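Local coordinates for ferric-siderophore receptor protein (Streptomyces coelicolor, PDB 2X4L) that probably binds ferric siderophores as an extracytoplasmic solute-binding receptor and hands them on for uptake into the cell, at residues Ala46-Ala55 / Val63-Thr72; Ala195-Ala203 / Leu314-Gly325. All coordinates share one frame; numbering follows the deposited sequence.

Contact 1 of 2, residues Ala46-Ala55 / Val63-Thr72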
ATOM      1  N   ALA A  46     -11.841 -11.849 -18.700  1.00 20.79           N
ATOM      2  CA  ALA A  46     -11.948 -12.996 -17.885  1.00 21.83           C
ATOM      3  C   ALA A  46     -10.559 -13.314 -17.329  1.00 19.41           C
ATOM      4  O   ALA A  46     -10.473 -13.921 -16.251  1.00 21.09           O
ATOM      5  CB  ALA A  46     -12.398 -14.135 -18.766  1.00 24.27           C
ATOM      6  N   ASN A  47      -9.482 -12.975 -18.078  1.00 13.51           N
ATOM      7  CA  ASN A  47      -8.081 -13.398 -17.648  1.00 12.50           C
ATOM      8  C   ASN A  47      -7.292 -12.187 -17.260  1.00 12.03           C
ATOM      9  O   ASN A  47      -6.583 -11.584 -18.083  1.00 13.99           O
ATOM     10  CB  ASN A  47      -7.374 -14.109 -18.805  1.00 12.38           C
ATOM     11  CG  ASN A  47      -8.044 -15.414 -19.224  1.00 14.82           C
ATOM     12  OD1 ASN A  47      -8.951 -15.924 -18.563  1.00 17.19           O
ATOM     13  ND2 ASN A  47      -7.639 -15.922 -20.330  1.00 19.05           N
ATOM     14  N   ILE A  48      -7.402 -11.800 -15.991  1.00 10.41           N
ATOM     15  CA  ILE A  48      -6.805 -10.622 -15.470  1.00 11.36           C
ATOM     16  C   ILE A  48      -5.471 -11.020 -14.813  1.00  9.47           C
ATOM     17  O   ILE A  48      -5.403 -12.056 -14.109  1.00 10.85           O
ATOM     18  CB  ILE A  48      -7.750 -10.015 -14.367  1.00 10.70           C
ATOM     19  CG1 ILE A  48      -9.083  -9.603 -15.006  1.00 12.13           C
ATOM     20  CG2 ILE A  48      -7.040  -8.814 -13.679  1.00 12.17           C
ATOM     21  CD1 ILE A  48     -10.098  -9.246 -13.916  1.00 14.06           C
ATOM     22  N   VAL A  49      -4.451 -10.226 -15.050  1.00  9.71           N
ATOM     23  CA  VAL A  49      -3.209 -10.355 -14.284  1.00  9.84           C
ATOM     24  C   VAL A  49      -2.960  -9.083 -13.548  1.00 10.09           C
ATOM     25  O   VAL A  49      -3.161  -8.011 -14.112  1.00 11.66           O
ATOM     26  CB  VAL A  49      -2.048 -10.713 -15.243  1.00 10.47           C
ATOM     27  CG1 VAL A  49      -0.678 -10.631 -14.571  1.00 10.52           C
ATOM     28  CG2 VAL A  49      -2.279 -12.113 -15.892  1.00 10.22           C
ATOM     29  N   ALA A  50      -2.605  -9.176 -12.289  1.00  8.71           N
ATOM     30  CA  ALA A  50      -2.434  -7.946 -11.508  1.00  9.43           C
ATOM     31  C   ALA A  50      -1.251  -7.994 -10.547  1.00  8.39           C
ATOM     32  O   ALA A  50      -0.895  -9.079 -10.041  1.00 10.06           O
ATOM     33  CB  ALA A  50      -3.735  -7.706 -10.693  1.00 10.56           C
ATOM     34  N   PHE A  51      -0.723  -6.841 -10.193  1.00  7.87           N
ATOM     35  CA  PHE A  51       0.201  -6.750  -9.096  1.00  7.24           C
ATOM     36  C   PHE A  51      -0.528  -7.390  -7.882  1.00  8.31           C
ATOM     37  O   PHE A  51      -1.729  -7.191  -7.703  1.00  9.27           O
ATOM     38  CB  PHE A  51       0.498  -5.269  -8.827  1.00  8.92           C
ATOM     39  CG  PHE A  51       1.363  -5.083  -7.610  1.00  7.20           C
ATOM     40  CD1 PHE A  51       2.682  -5.514  -7.650  1.00  8.38           C
ATOM     41  CD2 PHE A  51       0.877  -4.430  -6.489  1.00  8.97           C
ATOM     42  CE1 PHE A  51       3.495  -5.401  -6.534  1.00  8.92           C
ATOM     43  CE2 PHE A  51       1.699  -4.311  -5.362  1.00 10.31           C
ATOM     44  CZ  PHE A  51       3.030  -4.790  -5.380  1.00  7.33           C
ATOM     45  N   THR A  52       0.260  -8.125  -7.067  1.00  8.23           N
ATOM     46  CA  THR A  52      -0.383  -8.861  -5.983  1.00  8.29           C
ATOM     47  C   THR A  52      -1.335  -7.958  -5.172  1.00  9.03           C
ATOM     48  O   THR A  52      -2.435  -8.375  -4.839  1.00  8.58           O
ATOM     49  CB  THR A  52       0.666  -9.460  -5.109  1.00  8.84           C
ATOM     50  OG1 THR A  52       1.402 -10.349  -5.966  1.00 10.80           O
ATOM     51  CG2 THR A  52      -0.003 -10.281  -3.963  1.00 10.33           C
ATOM     52  N   GLY A  53      -0.889  -6.740  -4.793  1.00  7.42           N
ATOM     53  CA  GLY A  53      -1.738  -5.879  -3.928  1.00  8.08           C
ATOM     54  C   GLY A  53      -3.012  -5.456  -4.632  1.00  8.85           C
ATOM     55  O   GLY A  53      -4.027  -5.195  -3.932  1.00 10.06           O
ATOM     56  N   VAL A  54      -2.968  -5.299  -5.939  1.00  7.90           N
ATOM     57  CA  VAL A  54      -4.176  -4.972  -6.718  1.00  8.79           C
ATOM     58  C   VAL A  54      -5.094  -6.190  -6.818  1.00  9.91           C
ATOM     59  O   VAL A  54      -6.324  -6.134  -6.566  1.00 10.26           O
ATOM     60  CB  VAL A  54      -3.796  -4.453  -8.123  1.00  8.35           C
ATOM     61  CG1 VAL A  54      -5.064  -4.326  -9.019  1.00 11.40           C
ATOM     62  CG2 VAL A  54      -3.109  -3.090  -7.952  1.00 10.76           C
ATOM     63  N   ALA A  55      -4.504  -7.390  -7.042  1.00 10.14           N
ATOM     64  CA  ALA A  55      -5.354  -8.635  -6.997  1.00 10.01           C
ATOM     65  C   ALA A  55      -6.011  -8.769  -5.626  1.00 10.42           C
ATOM     66  O   ALA A  55      -7.188  -9.190  -5.546  1.00 11.21           O
ATOM     67  CB  ALA A  55      -4.455  -9.847  -7.246  1.00 10.31           C
ATOM     68  N   VAL A  63     -13.770 -10.090  -7.507  1.00 17.92           N
ATOM     69  CA  VAL A  63     -13.236 -10.192  -8.880  1.00 17.51           C
ATOM     70  C   VAL A  63     -11.990 -11.054  -8.819  1.00 18.24           C
ATOM     71  O   VAL A  63     -11.055 -10.698  -8.140  1.00 19.77           O
ATOM     72  CB  VAL A  63     -12.959  -8.809  -9.388  1.00 16.64           C
ATOM     73  CG1 VAL A  63     -12.062  -8.788 -10.686  1.00 17.53           C
ATOM     74  CG2 VAL A  63     -14.326  -8.059  -9.593  1.00 17.22           C
ATOM     75  N   GLU A  64     -12.030 -12.192  -9.519  1.00 20.37           N
ATOM     76  CA  GLU A  64     -10.894 -13.096  -9.506  1.00 20.97           C
ATOM     77  C   GLU A  64      -9.859 -12.697 -10.524  1.00 18.08           C
ATOM     78  O   GLU A  64     -10.174 -12.205 -11.600  1.00 18.85           O
ATOM     79  CB  GLU A  64     -11.378 -14.522  -9.822  1.00 24.11           C
ATOM     80  CG  GLU A  64     -10.391 -15.529 -10.460  1.00 31.43           C
ATOM     81  CD  GLU A  64     -11.067 -16.841 -11.039  1.00 38.58           C
ATOM     82  OE1 GLU A  64     -12.306 -17.024 -10.888  1.00 42.35           O
ATOM     83  OE2 GLU A  64     -10.348 -17.673 -11.674  1.00 38.56           O
ATOM     84  N   VAL A  65      -8.590 -12.907 -10.201  1.00 14.29           N
ATOM     85  CA  VAL A  65      -7.509 -12.788 -11.185  1.00 14.48           C
ATOM     86  C   VAL A  65      -6.890 -14.174 -11.500  1.00 14.06           C
ATOM     87  O   VAL A  65      -7.043 -15.176 -10.716  1.00 17.38           O
ATOM     88  CB  VAL A  65      -6.368 -11.778 -10.740  1.00 15.16           C
ATOM     89  CG1 VAL A  65      -7.033 -10.562 -10.240  1.00 14.16           C
ATOM     90  CG2 VAL A  65      -5.476 -12.413  -9.640  1.00 19.06           C
ATOM     91  N   LYS A  66      -6.276 -14.277 -12.679  1.00 11.99           N
ATOM     92  CA  LYS A  66      -5.609 -15.536 -13.038  1.00 12.68           C
ATOM     93  C   LYS A  66      -4.124 -15.533 -12.668  1.00 12.31           C
ATOM     94  O   LYS A  66      -3.575 -16.613 -12.341  1.00 13.99           O
ATOM     95  CB  LYS A  66      -5.764 -15.799 -14.519  1.00 15.33           C
ATOM     96  CG  LYS A  66      -7.236 -15.943 -14.972  1.00 20.66           C
ATOM     97  CD  LYS A  66      -7.795 -17.271 -14.572  1.00 25.91           C
ATOM     98  CE  LYS A  66      -9.297 -17.543 -14.905  1.00 33.59           C
ATOM     99  NZ  LYS A  66      -9.865 -16.989 -16.129  1.00 34.68           N
ATOM    100  N   GLY A  67      -3.465 -14.356 -12.691  1.00 11.33           N
ATOM    101  CA  GLY A  67      -2.032 -14.345 -12.356  1.00  9.68           C
ATOM    102  C   GLY A  67      -1.726 -13.098 -11.532  1.00 10.66           C
ATOM    103  O   GLY A  67      -2.452 -12.100 -11.622  1.00 10.60           O
ATOM    104  N   VAL A  68      -0.685 -13.236 -10.714  1.00  9.12           N
ATOM    105  CA  VAL A  68      -0.231 -12.114  -9.889  1.00  9.14           C
ATOM    106  C   VAL A  68       1.276 -11.985 -10.049  1.00  8.11           C
ATOM    107  O   VAL A  68       1.979 -12.937 -10.365  1.00  9.73           O
ATOM    108  CB  VAL A  68      -0.583 -12.225  -8.375  1.00  9.38           C
ATOM    109  CG1 VAL A  68      -2.098 -12.258  -8.248  1.00 11.07           C
ATOM    110  CG2 VAL A  68       0.070 -13.464  -7.692  1.00  9.22           C
ATOM    111  N   PHE A  69       1.786 -10.789  -9.716  1.00  7.83           N
ATOM    112  CA  PHE A  69       3.218 -10.571  -9.586  1.00  8.17           C
ATOM    113  C   PHE A  69       3.442  -9.568  -8.469  1.00  7.85           C
ATOM    114  O   PHE A  69       2.791  -8.528  -8.358  1.00  8.96           O
ATOM    115  CB  PHE A  69       3.815 -10.061 -10.956  1.00  9.13           C
ATOM    116  CG  PHE A  69       3.183  -8.841 -11.515  1.00  8.15           C
ATOM    117  CD1 PHE A  69       3.758  -7.591 -11.300  1.00  8.89           C
ATOM    118  CD2 PHE A  69       1.954  -8.886 -12.197  1.00  8.52           C
ATOM    119  CE1 PHE A  69       3.199  -6.393 -11.797  1.00  9.57           C
ATOM    120  CE2 PHE A  69       1.373  -7.695 -12.745  1.00  8.31           C
ATOM    121  CZ  PHE A  69       2.007  -6.439 -12.510  1.00  9.21           C
ATOM    122  N   GLY A  70       4.428  -9.924  -7.618  1.00  7.55           N
ATOM    123  CA  GLY A  70       4.725  -9.084  -6.442  1.00  7.50           C
ATOM    124  C   GLY A  70       4.925 -10.014  -5.269  1.00 10.12           C
ATOM    125  O   GLY A  70       4.849 -11.220  -5.366  1.00 10.13           O
ATOM    126  N   PRO A  71       5.219  -9.406  -4.110  1.00  8.11           N
ATOM    127  CA  PRO A  71       5.336 -10.210  -2.899  1.00  9.06           C
ATOM    128  C   PRO A  71       4.029 -10.928  -2.653  1.00  9.74           C
ATOM    129  O   PRO A  71       3.021 -10.297  -2.396  1.00 11.73           O
ATOM    130  CB  PRO A  71       5.613  -9.138  -1.796  1.00  9.60           C
ATOM    131  CG  PRO A  71       6.126  -7.976  -2.535  1.00  9.92           C
ATOM    132  CD  PRO A  71       5.327  -7.953  -3.850  1.00  9.84           C
ATOM    133  N   THR A  72       4.048 -12.285  -2.723  1.00  9.34           N
ATOM    134  CA  THR A  72       2.812 -13.061  -2.698  1.00  8.43           C
ATOM    135  C   THR A  72       2.767 -14.079  -1.581  1.00  9.62           C
ATOM    136  O   THR A  72       1.739 -14.213  -0.920  1.00 10.79           O
ATOM    137  CB  THR A  72       2.577 -13.719  -4.058  1.00  8.93           C
ATOM    138  OG1 THR A  72       2.584 -12.705  -5.088  1.00  9.50           O
ATOM    139  CG2 THR A  72       1.123 -14.336  -4.044  1.00 10.32           C
TER
HETATM  140  O   HOH W   1      -9.087 -13.209 -14.052  1.00 12.51           O
HETATM  141  O   HOH W   2      -8.518 -11.245  -7.126  1.00  7.76           O
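Two carbonyl oxygens of the neighbouring segment grip Lys66 NZ: Asn47 OD1 at 2.8 Å and Ala46 O at 3.1 Å, the latter approached from well above its carbonyl plane. Bends at chi2 (-76°) and chi4 fold the lysine chain back across the asparagine. Ala46 O also accepts from a water that takes the Ile48 N-H and donates to Glu64 O. A methionine in place of Lys66 would probably leave Asn47 OD1 without its ammonium partner and Ala46 O dependent on that water. Lys66 N donates to Ile48 O (2.8 Å), and a parallel ladder follows: Ala50 N to Gly67 O, Phe69 N to Ala50 O, Thr52 N to Phe69 O. Phe51 CA lies over the face of the Phe69 ring, 3.9 Å from its centroid and 11° off the normal, a CH-pi contact. Beyond it, Thr52 OG1 donates to Thr72 OG1 (2.8 Å), which in turn donates a hydrogen bond to Gly70 O. Ala55 CB meets Val68 CG1 at 3.5 Å, where helix 52-60 packs on strand 67-69; strand, helix and parallel strand form a beta-alpha-beta unit, and strand 48-51 lies between 67-69 and 113-118 in the five-stranded parallel sheet.

Contact 2 of 2, residues Ala195-Ala203 / Leu314-Gly325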
ATOM      1  N   ALA A 195      -8.465  14.458  20.005  1.00 15.03           N
ATOM      2  CA  ALA A 195      -8.245  14.240  21.461  1.00 15.74           C
ATOM      3  C   ALA A 195      -6.807  14.276  21.907  1.00 16.69           C
ATOM      4  O   ALA A 195      -6.550  14.503  23.096  1.00 18.83           O
ATOM      5  CB  ALA A 195      -8.902  12.943  21.918  1.00 16.82           C
ATOM      6  N   LYS A 196      -5.900  13.895  20.999  1.00 15.85           N
ATOM      7  CA  LYS A 196      -4.454  13.632  21.372  1.00 17.08           C
ATOM      8  C   LYS A 196      -3.506  14.392  20.435  1.00 17.54           C
ATOM      9  O   LYS A 196      -2.640  13.774  19.765  1.00 16.96           O
ATOM     10  CB  LYS A 196      -4.213  12.094  21.320  1.00 16.13           C
ATOM     11  CG  LYS A 196      -5.054  11.164  22.271  1.00 17.99           C
ATOM     12  CD  LYS A 196      -4.710  11.370  23.759  1.00 20.96           C
ATOM     13  CE  LYS A 196      -3.339  10.728  24.168  1.00 18.83           C
ATOM     14  NZ  LYS A 196      -3.462   9.243  24.144  1.00 17.66           N
ATOM     15  N   PRO A 197      -3.598  15.756  20.378  1.00 17.61           N
ATOM     16  CA  PRO A 197      -2.917  16.528  19.330  1.00 18.31           C
ATOM     17  C   PRO A 197      -1.414  16.517  19.646  1.00 17.26           C
ATOM     18  O   PRO A 197      -0.606  16.766  18.723  1.00 20.00           O
ATOM     19  CB  PRO A 197      -3.517  17.951  19.475  1.00 18.92           C
ATOM     20  CG  PRO A 197      -3.939  18.014  20.859  1.00 17.91           C
ATOM     21  CD  PRO A 197      -4.551  16.615  21.123  1.00 18.95           C
ATOM     22  N   GLU A 198      -1.091  16.129  20.883  1.00 19.32           N
ATOM     23  CA  GLU A 198       0.352  16.158  21.308  1.00 19.26           C
ATOM     24  C   GLU A 198       1.096  14.902  20.901  1.00 18.73           C
ATOM     25  O   GLU A 198       2.348  14.881  20.950  1.00 16.84           O
ATOM     26  CB  GLU A 198       0.465  16.325  22.823  1.00 21.19           C
ATOM     27  CG  GLU A 198       0.098  15.154  23.710  1.00 22.95           C
ATOM     28  CD  GLU A 198      -1.460  14.848  23.824  1.00 24.27           C
ATOM     29  OE1 GLU A 198      -2.254  15.555  23.184  1.00 26.56           O
ATOM     30  OE2 GLU A 198      -1.854  13.911  24.531  1.00 30.63           O
ATOM     31  N   ILE A 199       0.364  13.868  20.491  1.00 15.48           N
ATOM     32  CA  ILE A 199       0.973  12.582  20.071  1.00 14.53           C
ATOM     33  C   ILE A 199       1.613  12.670  18.687  1.00 14.84           C
ATOM     34  O   ILE A 199       0.894  12.894  17.698  1.00 15.29           O
ATOM     35  CB  ILE A 199      -0.027  11.391  20.190  1.00 13.67           C
ATOM     36  CG1 ILE A 199      -0.492  11.282  21.657  1.00 13.92           C
ATOM     37  CG2 ILE A 199       0.621  10.121  19.590  1.00 12.92           C
ATOM     38  CD1 ILE A 199       0.672  11.003  22.720  1.00 15.11           C
ATOM     39  N   ARG A 200       2.929  12.530  18.620  1.00 14.91           N
ATOM     40  CA  ARG A 200       3.726  12.708  17.368  1.00 13.34           C
ATOM     41  C   ARG A 200       3.962  11.331  16.759  1.00 12.89           C
ATOM     42  O   ARG A 200       4.479  10.429  17.444  1.00 12.06           O
ATOM     43  CB  ARG A 200       5.091  13.293  17.695  1.00 14.25           C
ATOM     44  CG  ARG A 200       4.938  14.652  18.281  1.00 16.62           C
ATOM     45  CD  ARG A 200       6.134  15.131  19.121  1.00 17.80           C
ATOM     46  NE  ARG A 200       6.283  14.360  20.322  1.00 20.41           N
ATOM     47  CZ  ARG A 200       7.212  14.548  21.265  1.00 19.50           C
ATOM     48  NH1 ARG A 200       8.079  15.527  21.197  1.00 22.33           N
ATOM     49  NH2 ARG A 200       7.210  13.742  22.295  1.00 20.83           N
ATOM     50  N   VAL A 201       3.519  11.131  15.538  1.00 11.71           N
ATOM     51  CA  VAL A 201       3.677   9.868  14.803  1.00  9.94           C
ATOM     52  C   VAL A 201       4.811   9.906  13.806  1.00 11.15           C
ATOM     53  O   VAL A 201       4.854  10.874  13.013  1.00 11.38           O
ATOM     54  CB  VAL A 201       2.356   9.588  14.054  1.00  9.13           C
ATOM     55  CG1 VAL A 201       2.514   8.199  13.332  1.00 11.73           C
ATOM     56  CG2 VAL A 201       1.202   9.530  15.110  1.00 12.81           C
ATOM     57  N   LEU A 202       5.697   8.897  13.839  1.00 10.35           N
ATOM     58  CA  LEU A 202       6.805   8.814  12.947  1.00 10.43           C
ATOM     59  C   LEU A 202       6.586   7.646  12.051  1.00  9.17           C
ATOM     60  O   LEU A 202       6.301   6.507  12.517  1.00  9.82           O
ATOM     61  CB  LEU A 202       8.100   8.674  13.708  1.00 11.56           C
ATOM     62  CG  LEU A 202       9.315   8.716  12.753  1.00 14.19           C
ATOM     63  CD1 LEU A 202      10.495   9.304  13.442  1.00 17.69           C
ATOM     64  CD2 LEU A 202       9.632   7.317  12.285  1.00 15.88           C
ATOM     65  N   ALA A 203       6.660   7.847  10.733  1.00  9.08           N
ATOM     66  CA  ALA A 203       6.527   6.767   9.715  1.00  7.56           C
ATOM     67  C   ALA A 203       7.930   6.319   9.303  1.00  8.59           C
ATOM     68  O   ALA A 203       8.675   7.100   8.696  1.00 10.44           O
ATOM     69  CB  ALA A 203       5.791   7.299   8.525  1.00  8.11           C
ATOM     70  N   LEU A 314      -4.138   2.857  13.618  1.00  9.72           N
ATOM     71  CA  LEU A 314      -3.507   4.135  13.958  1.00 10.90           C
ATOM     72  C   LEU A 314      -4.345   4.918  14.992  1.00  9.29           C
ATOM     73  O   LEU A 314      -3.788   5.480  15.938  1.00 10.57           O
ATOM     74  CB  LEU A 314      -3.254   4.967  12.658  1.00 11.28           C
ATOM     75  CG  LEU A 314      -2.595   6.329  12.949  1.00  9.79           C
ATOM     76  CD1 LEU A 314      -1.230   6.205  13.680  1.00 10.34           C
ATOM     77  CD2 LEU A 314      -2.303   6.978  11.634  1.00 10.82           C
ATOM     78  N   ALA A 315      -5.687   4.925  14.783  1.00  9.99           N
ATOM     79  CA  ALA A 315      -6.506   5.482  15.847  1.00 10.88           C
ATOM     80  C   ALA A 315      -6.274   4.851  17.240  1.00  9.96           C
ATOM     81  O   ALA A 315      -6.118   5.564  18.227  1.00 11.98           O
ATOM     82  CB  ALA A 315      -8.001   5.397  15.501  1.00 12.61           C
ATOM     83  N   GLU A 316      -6.256   3.522  17.282  1.00 10.19           N
ATOM     84  CA  GLU A 316      -6.034   2.810  18.534  1.00 12.32           C
ATOM     85  C   GLU A 316      -4.693   3.221  19.166  1.00 10.94           C
ATOM     86  O   GLU A 316      -4.616   3.435  20.378  1.00 13.02           O
ATOM     87  CB  GLU A 316      -6.079   1.299  18.270  1.00 11.46           C
ATOM     88  CG  GLU A 316      -5.820   0.472  19.532  1.00 13.58           C
ATOM     89  CD  GLU A 316      -5.840  -0.988  19.219  1.00 20.19           C
ATOM     90  OE1 GLU A 316      -5.180  -1.493  18.294  1.00 18.35           O
ATOM     91  OE2 GLU A 316      -6.598  -1.674  19.897  1.00 23.57           O
ATOM     92  N   ALA A 317      -3.637   3.308  18.363  1.00 11.15           N
ATOM     93  CA  ALA A 317      -2.360   3.617  18.882  1.00 11.49           C
ATOM     94  C   ALA A 317      -2.373   5.040  19.476  1.00 10.81           C
ATOM     95  O   ALA A 317      -1.913   5.270  20.588  1.00 12.58           O
ATOM     96  CB  ALA A 317      -1.277   3.507  17.754  1.00 11.60           C
ATOM     97  N   ILE A 318      -3.021   5.969  18.749  1.00 10.13           N
ATOM     98  CA  ILE A 318      -3.061   7.355  19.249  1.00 11.20           C
ATOM     99  C   ILE A 318      -3.923   7.480  20.493  1.00 12.03           C
ATOM    100  O   ILE A 318      -3.560   8.168  21.446  1.00 14.07           O
ATOM    101  CB  ILE A 318      -3.561   8.293  18.105  1.00 10.38           C
ATOM    102  CG1 ILE A 318      -2.430   8.380  17.019  1.00  9.55           C
ATOM    103  CG2 ILE A 318      -3.831   9.761  18.637  1.00 13.96           C
ATOM    104  CD1 ILE A 318      -2.959   9.131  15.758  1.00 12.70           C
ATOM    105  N   GLU A 319      -5.050   6.800  20.492  1.00 12.47           N
ATOM    106  CA  GLU A 319      -5.968   6.817  21.664  1.00 13.43           C
ATOM    107  C   GLU A 319      -5.267   6.398  22.943  1.00 16.48           C
ATOM    108  O   GLU A 319      -5.509   6.994  23.993  1.00 18.45           O
ATOM    109  CB  GLU A 319      -7.189   5.855  21.402  1.00 11.65           C
ATOM    110  CG  GLU A 319      -8.138   6.383  20.350  1.00 13.23           C
ATOM    111  CD  GLU A 319      -8.962   5.318  19.683  1.00 14.13           C
ATOM    112  OE1 GLU A 319      -8.836   4.089  20.077  1.00 13.80           O
ATOM    113  OE2 GLU A 319      -9.731   5.649  18.731  1.00 12.73           O
ATOM    114  N   ASN A 320      -4.382   5.413  22.811  1.00 14.83           N
ATOM    115  CA  ASN A 320      -3.757   4.818  24.008  1.00 16.70           C
ATOM    116  C   ASN A 320      -2.346   5.292  24.260  1.00 15.80           C
ATOM    117  O   ASN A 320      -1.819   5.000  25.352  1.00 19.59           O
ATOM    118  CB  ASN A 320      -3.867   3.352  23.843  1.00 18.00           C
ATOM    119  CG  ASN A 320      -5.345   2.947  23.845  1.00 19.60           C
ATOM    120  OD1 ASN A 320      -5.979   2.651  22.792  1.00 21.84           O
ATOM    121  ND2 ASN A 320      -5.953   3.007  25.049  1.00 21.21           N
ATOM    122  N   ALA A 321      -1.786   6.100  23.361  1.00 16.37           N
ATOM    123  CA  ALA A 321      -0.377   6.463  23.488  1.00 15.16           C
ATOM    124  C   ALA A 321      -0.133   7.429  24.657  1.00 17.92           C
ATOM    125  O   ALA A 321      -0.914   8.350  24.922  1.00 18.88           O
ATOM    126  CB  ALA A 321       0.045   7.149  22.193  1.00 14.69           C
ATOM    127  N   LYS A 322       1.026   7.267  25.288  1.00 17.05           N
ATOM    128  CA  LYS A 322       1.594   8.232  26.193  1.00 18.31           C
ATOM    129  C   LYS A 322       2.588   9.086  25.447  1.00 18.42           C
ATOM    130  O   LYS A 322       3.241   8.574  24.555  1.00 16.72           O
ATOM    131  CB  LYS A 322       2.329   7.460  27.311  1.00 20.37           C
ATOM    132  CG  LYS A 322       1.394   6.736  28.258  1.00 27.58           C
ATOM    133  CD  LYS A 322       2.205   5.684  29.087  1.00 38.06           C
ATOM    134  CE  LYS A 322       1.346   4.458  29.433  1.00 45.21           C
ATOM    135  NZ  LYS A 322       0.104   4.868  30.174  1.00 46.49           N
ATOM    136  N   LYS A 323       2.712  10.388  25.789  1.00 19.94           N
ATOM    137  CA  LYS A 323       3.711  11.205  25.164  1.00 20.86           C
ATOM    138  C   LYS A 323       5.024  10.794  25.834  1.00 21.47           C
ATOM    139  O   LYS A 323       5.203  10.917  27.073  1.00 22.04           O
ATOM    140  CB  LYS A 323       3.402  12.728  25.271  1.00 24.92           C
ATOM    141  CG  LYS A 323       4.460  13.605  24.628  1.00 27.22           C
ATOM    142  CD  LYS A 323       4.088  15.090  24.746  1.00 33.25           C
ATOM    143  CE  LYS A 323       5.019  15.934  23.901  1.00 37.02           C
ATOM    144  NZ  LYS A 323       5.042  17.374  24.322  1.00 39.55           N
ATOM    145  N   VAL A 324       5.955  10.295  25.037  1.00 18.81           N
ATOM    146  CA  VAL A 324       7.228   9.749  25.589  1.00 19.53           C
ATOM    147  C   VAL A 324       8.506  10.231  24.904  1.00 21.10           C
ATOM    148  O   VAL A 324       9.603  10.075  25.463  1.00 19.55           O
ATOM    149  CB  VAL A 324       7.230   8.193  25.602  1.00 19.41           C
ATOM    150  CG1 VAL A 324       6.130   7.690  26.566  1.00 21.45           C
ATOM    151  CG2 VAL A 324       7.034   7.606  24.162  1.00 18.83           C
ATOM    152  N   GLY A 325       8.396  10.734  23.662  1.00 20.85           N
ATOM    153  CA  GLY A 325       9.556  11.033  22.839  1.00 22.69           C
ATOM    154  C   GLY A 325      10.375  12.198  23.342  1.00 25.08           C
ATOM    155  O   GLY A 325       9.862  13.120  23.958  1.00 25.34           O
ATOM    156  OXT GLY A 325      11.583  12.160  23.065  1.00 27.20           O
TER
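Lys196 reaches the C-terminal end of helix 304-320 and sets its ammonium among three backbone carbonyls. Its NZ donates to Ala321 O at 2.8 Å, on a lone pair, and to Ile318 O at 2.9 Å, in the carbonyl plane but close to the line of the C=O bond, whose angle to the donor is 159°. The third acceptor, Glu319 O, receives NZ from above its carbonyl plane. Bends at chi2, chi3 and chi4, all near -70°, curl the chain so that its CG and CE stay against the helix end while NZ turns into the carbonyls. The positive charge is thus at the end where the helix dipole is negative, which would be expected to favour it. Below this polar grip the packing is apolar and close where Lys196 CB lies 3.6 Å from Ile318 CG2 and Ile199 CD1 meets Ala321 CB at 3.9 Å, while Val201 CG1 and CG2 lie more loosely against Leu314 CD1 and Ile318 CD1.

The type I turn Lys196-Ile199 links helix 173-195, the long helix that connects the two lobes, as in FhuD-like binding proteins, to strand 200-206 of the second lobe's mixed sheet. Val262 and Ile264 of the adjoining strand line the same apolar layer.

Toward the chain terminus the contact opens to solvent. Exposed Lys323, its chain extended beyond CG, lays CE over one face of the Arg200 guanidinium, 3.5 Å above its plane and offset toward the rim. At the edge of that group Arg200 NH2 donates to Gly325 O of the terminal carboxylate, a longer bond of 3.2 Å, bent to 147° at the hydrogen. Arg200 NE is held more firmly by a salt bridge to Asp261, whose other oxygen accepts from the backbone N-H groups of Val324 and Gly325.

Overall arrangement
From the N terminus, the chain reaches contact 1 early: 46-55 meets 63-72 after just seven intervening residues, mostly helix, closing a local crossover inside the parallel sheet of the first lobe. Contact 1 is complete before contact 2 opens, so the two lie in series, neither nested nor crossed. Between them the chain finishes the first sheet and runs along helix 173-195. Contact 2 is long-range: 110 residues separate 195-203 from 314-325, and it closes that excursion through the second lobe by bringing the last helix and the C-terminal tail back to strand 200-206. The centres of contact 1 and contact 2 are about 36 Å apart and their nearest atoms about 19 Å apart, on opposite sides of the chain's centre.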